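Local coordinates for protein chitinase (PDB 5XSW) that probably cleaves chitin chains internally as an endochitinase, this piece of the longer archaeal protein probably being its catalytic part, with N-acetylglucosamine units bound, at residues A297-M302 against F334-G339; M207-K212 against G248-E253. One frame throughout, in Å; residues are numbered along the deposited sequence.

Interaction 1 of 2, residues A297-M302 against F334-G339. With NAG (2-acetamido-2-deoxy-beta-D-glucopyranose), chain D.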
loop_
_atom_site.group_PDB
_atom_site.type_symbol
_atom_site.label_atom_id
_atom_site.label_comp_id
_atom_site.label_asym_id
_atom_site.label_seq_id
_atom_site.Cartn_x
_atom_site.Cartn_y
_atom_site.Cartn_z
ATOM N N ALA A 297 -10.322 -6.276 -9.634
ATOM C CA ALA A 297 -11.354 -7.115 -8.952
ATOM C C ALA A 297 -10.906 -7.513 -7.533
ATOM O O ALA A 297 -11.664 -7.453 -6.613
ATOM C CB ALA A 297 -11.631 -8.357 -9.794
ATOM N N VAL A 298 -9.647 -7.916 -7.355
ATOM C CA VAL A 298 -9.161 -8.250 -6.028
ATOM C C VAL A 298 -9.132 -7.026 -5.125
ATOM O O VAL A 298 -9.452 -7.134 -3.947
ATOM C CB VAL A 298 -7.750 -8.915 -6.098
ATOM C CG1 VAL A 298 -7.112 -9.130 -4.691
ATOM C CG2 VAL A 298 -7.892 -10.307 -6.871
ATOM N N SER A 299 -8.768 -5.864 -5.673
ATOM C CA SER A 299 -8.784 -4.647 -4.868
ATOM C C SER A 299 -10.192 -4.306 -4.350
ATOM O O SER A 299 -10.376 -3.897 -3.196
ATOM C CB SER A 299 -8.249 -3.457 -5.706
ATOM O OG SER A 299 -8.030 -2.336 -4.850
ATOM N N LEU A 300 -11.174 -4.415 -5.229
ATOM C CA LEU A 300 -12.568 -4.210 -4.871
ATOM C C LEU A 300 -13.039 -5.262 -3.875
ATOM O O LEU A 300 -13.728 -4.967 -2.914
ATOM C CB LEU A 300 -13.433 -4.236 -6.120
ATOM C CG LEU A 300 -13.198 -3.066 -7.066
ATOM C CD1 LEU A 300 -13.630 -3.411 -8.477
ATOM C CD2 LEU A 300 -13.922 -1.842 -6.557
ATOM N N THR A 301 -12.611 -6.490 -4.105
ATOM C CA THR A 301 -12.959 -7.604 -3.253
ATOM C C THR A 301 -12.431 -7.346 -1.853
ATOM O O THR A 301 -13.096 -7.627 -0.879
ATOM C CB THR A 301 -12.388 -8.919 -3.799
ATOM O OG1 THR A 301 -13.068 -9.256 -5.006
ATOM C CG2 THR A 301 -12.546 -10.040 -2.794
ATOM N N MET A 302 -11.242 -6.768 -1.774
ATOM C CA MET A 302 -10.621 -6.483 -0.501
ATOM C C MET A 302 -11.499 -5.541 0.313
ATOM O O MET A 302 -11.655 -5.732 1.498
ATOM C CB MET A 302 -9.244 -5.857 -0.706
ATOM C CG MET A 302 -8.592 -5.345 0.566
ATOM S SD MET A 302 -9.085 -3.672 1.012
ATOM C CE MET A 302 -8.103 -2.713 -0.133
ATOM N N PHE A 334 -17.037 4.178 -3.944
ATOM C CA PHE A 334 -16.464 5.293 -3.174
ATOM C C PHE A 334 -15.130 4.909 -2.495
ATOM O O PHE A 334 -14.167 5.664 -2.529
ATOM C CB PHE A 334 -17.506 5.797 -2.132
ATOM C CG PHE A 334 -16.989 6.910 -1.237
ATOM C CD1 PHE A 334 -16.831 8.206 -1.739
ATOM C CD2 PHE A 334 -16.647 6.636 0.057
ATOM C CE1 PHE A 334 -16.362 9.233 -0.906
ATOM C CE2 PHE A 334 -16.214 7.639 0.914
ATOM C CZ PHE A 334 -16.056 8.946 0.433
ATOM N N GLY A 335 -15.082 3.730 -1.887
ATOM C CA GLY A 335 -13.918 3.205 -1.199
ATOM C C GLY A 335 -12.767 2.979 -2.203
ATOM O O GLY A 335 -11.568 3.018 -1.863
ATOM N N TYR A 336 -13.130 2.668 -3.431
ATOM C CA TYR A 336 -12.094 2.406 -4.464
ATOM C C TYR A 336 -11.398 3.695 -4.789
ATOM O O TYR A 336 -10.154 3.747 -4.884
ATOM C CB TYR A 336 -12.703 1.842 -5.738
ATOM C CG TYR A 336 -11.617 1.492 -6.778
ATOM C CD1 TYR A 336 -11.001 0.257 -6.762
ATOM C CD2 TYR A 336 -11.275 2.405 -7.760
ATOM C CE1 TYR A 336 -10.035 -0.098 -7.723
ATOM C CE2 TYR A 336 -10.301 2.097 -8.725
ATOM C CZ TYR A 336 -9.684 0.857 -8.684
ATOM O OH TYR A 336 -8.737 0.548 -9.636
ATOM N N ASN A 337 -12.192 4.741 -4.930
ATOM C CA ASN A 337 -11.623 6.061 -5.279
ATOM C C ASN A 337 -11.037 6.828 -4.056
ATOM O O ASN A 337 -9.959 7.421 -4.156
ATOM C CB ASN A 337 -12.695 6.908 -5.934
ATOM C CG ASN A 337 -12.210 8.329 -6.294
ATOM O OD1 ASN A 337 -12.803 9.299 -5.856
ATOM N ND2 ASN A 337 -11.116 8.436 -7.094
ATOM N N ARG A 338 -11.697 6.773 -2.904
ATOM C CA ARG A 338 -11.257 7.593 -1.749
ATOM C C ARG A 338 -10.612 6.777 -0.632
ATOM O O ARG A 338 -10.092 7.342 0.309
ATOM C CB ARG A 338 -12.443 8.383 -1.200
ATOM C CG ARG A 338 -13.030 9.437 -2.135
ATOM C CD ARG A 338 -12.093 10.543 -2.654
ATOM N NE ARG A 338 -11.233 11.133 -1.631
ATOM C CZ ARG A 338 -11.579 12.088 -0.775
ATOM N NH1 ARG A 338 -12.804 12.598 -0.790
ATOM N NH2 ARG A 338 -10.666 12.560 0.079
ATOM N N GLY A 339 -10.649 5.449 -0.731
ATOM C CA GLY A 339 -9.955 4.551 0.180
ATOM C C GLY A 339 -10.888 3.989 1.276
ATOM O O GLY A 339 -11.961 4.541 1.556
HETATM C C1 NAG D . -8.963 17.175 0.955
HETATM C C2 NAG D . -9.199 15.737 1.369
HETATM C C3 NAG D . -7.977 14.918 1.088
HETATM C C4 NAG D . -7.514 15.029 -0.318
HETATM C C5 NAG D . -7.268 16.453 -0.658
HETATM C C6 NAG D . -6.879 16.551 -2.161
HETATM C C7 NAG D . -10.584 15.100 3.347
HETATM C C8 NAG D . -10.812 15.118 4.873
HETATM N N2 NAG D . -9.446 15.755 2.797
HETATM O O3 NAG D . -8.197 13.543 1.426
HETATM O O4 NAG D . -6.205 14.363 -0.453
HETATM O O5 NAG D . -8.496 17.231 -0.449
HETATM O O6 NAG D . -6.741 17.932 -2.399
HETATM O O7 NAG D . -11.312 14.461 2.604
#
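Tyr336 holds CG anti to its backbone N (chi1 -177°), which swings the ring across to helix 288-311, and Leu300 keeps CG anti to its carbonyl carbon (chi1 -67°), with its CD2 branch turned to the ring. Leu300 CD2 comes in obliquely, 3.6 Å from Tyr336 CD1 and 4.0 Å from Tyr336 CB. Farther along the ring, Tyr336 CE1 passes 4.2 Å from Ser299 OG, a plain van der Waals touch; the hydroxyl itself is hydrogen-bonded to Asn256. The phenol OH of Tyr336 is bonded to the carbonyl of Phe250. In place of this tyrosine, a valine here would probably open a gap beside Leu300 CD2 and leave that carbonyl without its donor.

At the end of helix 327-338, Arg338, bent at chi2 and chi3, reaches a sugar. Its NH2 bonds O7 of NAG (chain D) at 3.2 Å, nearly straight at 164°, and the sugar's O3 lies 3.0 Å from NH2 at the guanidinium edge. Glu213 and Gln251 of the second subunit also hold this sugar, so Arg338 reaches over the dimer interface. Within the fold, helix 203-214 packs against both partners through Leu206 and Leu209, while helices 186-199 and 254-263 flank helix 288-311.

Interaction 2 of 2, residues M207-K212 against G248-E253. With NAG (2-acetamido-2-deoxy-beta-D-glucopyranose), chain C; NDG (2-acetamido-2-deoxy-alpha-D-glucopyranose), chain B.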
loop_
_atom_site.group_PDB
_atom_site.type_symbol
_atom_site.label_atom_id
_atom_site.label_comp_id
_atom_site.label_asym_id
_atom_site.label_seq_id
_atom_site.Cartn_x
_atom_site.Cartn_y
_atom_site.Cartn_z
ATOM N N MET A 207 -15.985 -2.486 -16.359
ATOM C CA MET A 207 -15.970 -1.694 -17.610
ATOM C C MET A 207 -16.214 -0.203 -17.304
ATOM O O MET A 207 -15.520 0.718 -17.807
ATOM C CB MET A 207 -17.047 -2.204 -18.598
ATOM C CG MET A 207 -16.684 -3.536 -19.267
ATOM S SD MET A 207 -15.508 -3.352 -20.675
ATOM C CE MET A 207 -16.458 -2.408 -21.878
ATOM N N ALA A 208 -17.210 0.016 -16.469
ATOM C CA ALA A 208 -17.606 1.345 -16.078
ATOM C C ALA A 208 -16.456 1.996 -15.301
ATOM O O ALA A 208 -16.180 3.189 -15.470
ATOM C CB ALA A 208 -18.862 1.288 -15.157
ATOM N N LEU A 209 -15.825 1.190 -14.448
ATOM C CA LEU A 209 -14.788 1.706 -13.571
ATOM C C LEU A 209 -13.596 2.151 -14.454
ATOM O O LEU A 209 -13.074 3.247 -14.290
ATOM C CB LEU A 209 -14.344 0.642 -12.569
ATOM C CG LEU A 209 -13.225 1.129 -11.577
ATOM C CD1 LEU A 209 -13.635 2.396 -10.746
ATOM C CD2 LEU A 209 -12.847 -0.013 -10.641
ATOM N N ALA A 210 -13.188 1.313 -15.413
ATOM C CA ALA A 210 -12.042 1.688 -16.262
ATOM C C ALA A 210 -12.371 2.932 -17.098
ATOM O O ALA A 210 -11.474 3.737 -17.422
ATOM C CB ALA A 210 -11.629 0.517 -17.190
ATOM N N ALA A 211 -13.638 3.072 -17.517
ATOM C CA ALA A 211 -14.002 4.196 -18.367
ATOM C C ALA A 211 -13.825 5.538 -17.576
ATOM O O ALA A 211 -13.253 6.538 -18.072
ATOM C CB ALA A 211 -15.453 4.028 -18.865
ATOM N N LYS A 212 -14.316 5.535 -16.337
ATOM C CA LYS A 212 -14.191 6.711 -15.452
ATOM C C LYS A 212 -12.719 6.980 -15.140
ATOM O O LYS A 212 -12.255 8.144 -15.241
ATOM C CB LYS A 212 -15.003 6.493 -14.150
ATOM C CG LYS A 212 -14.754 7.591 -13.090
ATOM C CD LYS A 212 -15.143 8.980 -13.656
ATOM C CE LYS A 212 -14.299 10.073 -13.015
ATOM N NZ LYS A 212 -14.503 11.423 -13.572
ATOM N N GLY A 248 -2.349 2.115 -15.235
ATOM C CA GLY A 248 -3.238 1.296 -16.077
ATOM C C GLY A 248 -4.601 1.912 -16.255
ATOM O O GLY A 248 -4.855 3.047 -15.845
ATOM N N ILE A 249 -5.522 1.154 -16.840
ATOM C CA ILE A 249 -6.821 1.740 -17.149
ATOM C C ILE A 249 -7.718 1.782 -15.909
ATOM O O ILE A 249 -8.674 2.504 -15.918
ATOM C CB ILE A 249 -7.533 0.974 -18.266
ATOM C CG1 ILE A 249 -7.722 -0.517 -17.919
ATOM C CG2 ILE A 249 -6.691 1.034 -19.623
ATOM C CD1 ILE A 249 -8.645 -1.274 -18.993
ATOM N N PHE A 250 -7.395 1.017 -14.880
ATOM C CA PHE A 250 -8.138 1.068 -13.570
ATOM C C PHE A 250 -7.541 2.029 -12.555
ATOM O O PHE A 250 -8.115 2.233 -11.484
ATOM C CB PHE A 250 -8.131 -0.347 -12.962
ATOM C CG PHE A 250 -8.924 -1.323 -13.816
ATOM C CD1 PHE A 250 -10.333 -1.238 -13.826
ATOM C CD2 PHE A 250 -8.253 -2.216 -14.670
ATOM C CE1 PHE A 250 -11.101 -2.128 -14.630
ATOM C CE2 PHE A 250 -8.996 -3.129 -15.515
ATOM C CZ PHE A 250 -10.411 -3.089 -15.464
ATOM N N GLN A 251 -6.343 2.558 -12.869
ATOM C CA GLN A 251 -5.636 3.546 -11.982
ATOM C C GLN A 251 -5.425 2.981 -10.615
ATOM O O GLN A 251 -5.701 3.614 -9.597
ATOM C CB GLN A 251 -6.399 4.884 -11.922
ATOM C CG GLN A 251 -6.465 5.531 -13.357
ATOM C CD GLN A 251 -5.106 6.236 -13.698
ATOM O OE1 GLN A 251 -4.822 7.298 -13.130
ATOM N NE2 GLN A 251 -4.261 5.616 -14.542
ATOM N N VAL A 252 -4.953 1.750 -10.583
ATOM C CA VAL A 252 -4.553 1.139 -9.326
ATOM C C VAL A 252 -3.110 1.656 -8.998
ATOM O O VAL A 252 -2.200 1.395 -9.773
ATOM C CB VAL A 252 -4.511 -0.413 -9.407
ATOM C CG1 VAL A 252 -3.925 -0.982 -8.070
ATOM C CG2 VAL A 252 -5.950 -1.001 -9.690
ATOM N N GLU A 253 -2.926 2.302 -7.850
ATOM C CA GLU A 253 -1.589 2.804 -7.436
ATOM C C GLU A 253 -0.726 1.776 -6.759
ATOM O O GLU A 253 -1.228 0.749 -6.263
ATOM C CB GLU A 253 -1.781 4.017 -6.499
ATOM C CG GLU A 253 -2.457 5.140 -7.255
ATOM C CD GLU A 253 -2.556 6.437 -6.445
ATOM O OE1 GLU A 253 -1.644 6.695 -5.633
ATOM O OE2 GLU A 253 -3.549 7.176 -6.608
HETATM C C1 NAG C . -9.258 10.414 -13.508
HETATM C C2 NAG C . -7.875 10.034 -13.140
HETATM C C3 NAG C . -7.863 9.024 -12.003
HETATM C C4 NAG C . -8.681 9.469 -10.827
HETATM C C5 NAG C . -10.045 9.779 -11.291
HETATM C C6 NAG C . -10.837 10.299 -10.121
HETATM C C7 NAG C . -5.961 9.948 -14.797
HETATM C C8 NAG C . -5.314 9.268 -16.032
HETATM N N2 NAG C . -7.202 9.473 -14.330
HETATM O O3 NAG C . -6.525 8.731 -11.548
HETATM O O4 NAG C . -8.861 8.385 -9.891
HETATM O O5 NAG C . -10.028 10.827 -12.323
HETATM O O6 NAG C . -12.070 10.672 -10.726
HETATM O O7 NAG C . -5.433 10.878 -14.177
HETATM C C1 NDG B . -11.505 14.023 -16.767
HETATM C C2 NDG B . -12.089 13.690 -15.398
HETATM C C3 NDG B . -11.109 13.003 -14.506
HETATM C C4 NDG B . -10.391 11.826 -15.139
HETATM C C5 NDG B . -9.785 12.239 -16.486
HETATM C C6 NDG B . -9.322 11.036 -17.295
HETATM C C7 NDG B . -13.901 15.175 -14.524
HETATM C C8 NDG B . -14.371 16.492 -13.808
HETATM O O5 NDG B . -10.777 12.855 -17.340
HETATM O O3 NDG B . -11.851 12.545 -13.347
HETATM O O4 NDG B . -9.217 11.525 -14.384
HETATM O O6 NDG B . -8.623 11.467 -18.470
HETATM O O7 NDG B . -14.680 14.293 -14.830
HETATM N N2 NDG B . -12.515 14.944 -14.789
HETATM O O1 NDG B . -10.562 15.000 -16.647
#
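Ala210 points its methyl at the loop, where Phe250 and Ile249 close round it. The Phe250 ring comes back to the helix with CE1 3.7 Å from Ala210 CB. The methyl meets the ring obliquely and off-centre, 29° from its normal, in a CH-pi contact. Ile249 puts CG1 in the crowded position between backbone N and carbonyl carbon (chi1 57°) and then runs extended, which takes CD1 to 3.9 Å from Ala210 CB. Its carbonyl O receives a CA-H...O contact from Ala210 CA at 3.5 Å. Leu209 CD2 adds a looser touch, 4.2 Å from Phe250 CD1.

The sugar-binding side chains lie next to this apolar patch. Gln251 bends at chi2, and its NE2 donates to Gly248 O at 2.9 Å, in the carbonyl plane and almost straight (174°). That bond fixes the amide's rotation and turns OE1 to the sugar, where O3 of NAG (chain C) donates to Gln251 OE1 at 2.7 Å. Lys212 sends NZ to O3 of NDG at 2.9 Å; Asn174 and Gly372 position the same ammonium. Helix 186-199, through Phe188, and helix 288-311, through Pro293 and Ala296, pack against the Phe250 ring, while helix 374-386 packs on Ala208 and Leu209.

In the fold
Both contacts are apolar and lie in the core of the helical domain, about 11 Å apart between centres, interaction 1 nearer the middle of the chain. Interaction 1 joins two helices through a single tyrosine; interaction 2 lays an irregular loop on helix 203-214 and buries more surface. They meet directly: the phenol bond joins the two contacts, and Leu209 touches both Tyr336 and Leu300. Polar chemistry appears at the glycan pocket, where Asn337, Lys212 and Gln251 gather. Here a sugar is shared across the subunits, with Arg338 of one and Gln251 of the other both bonding it.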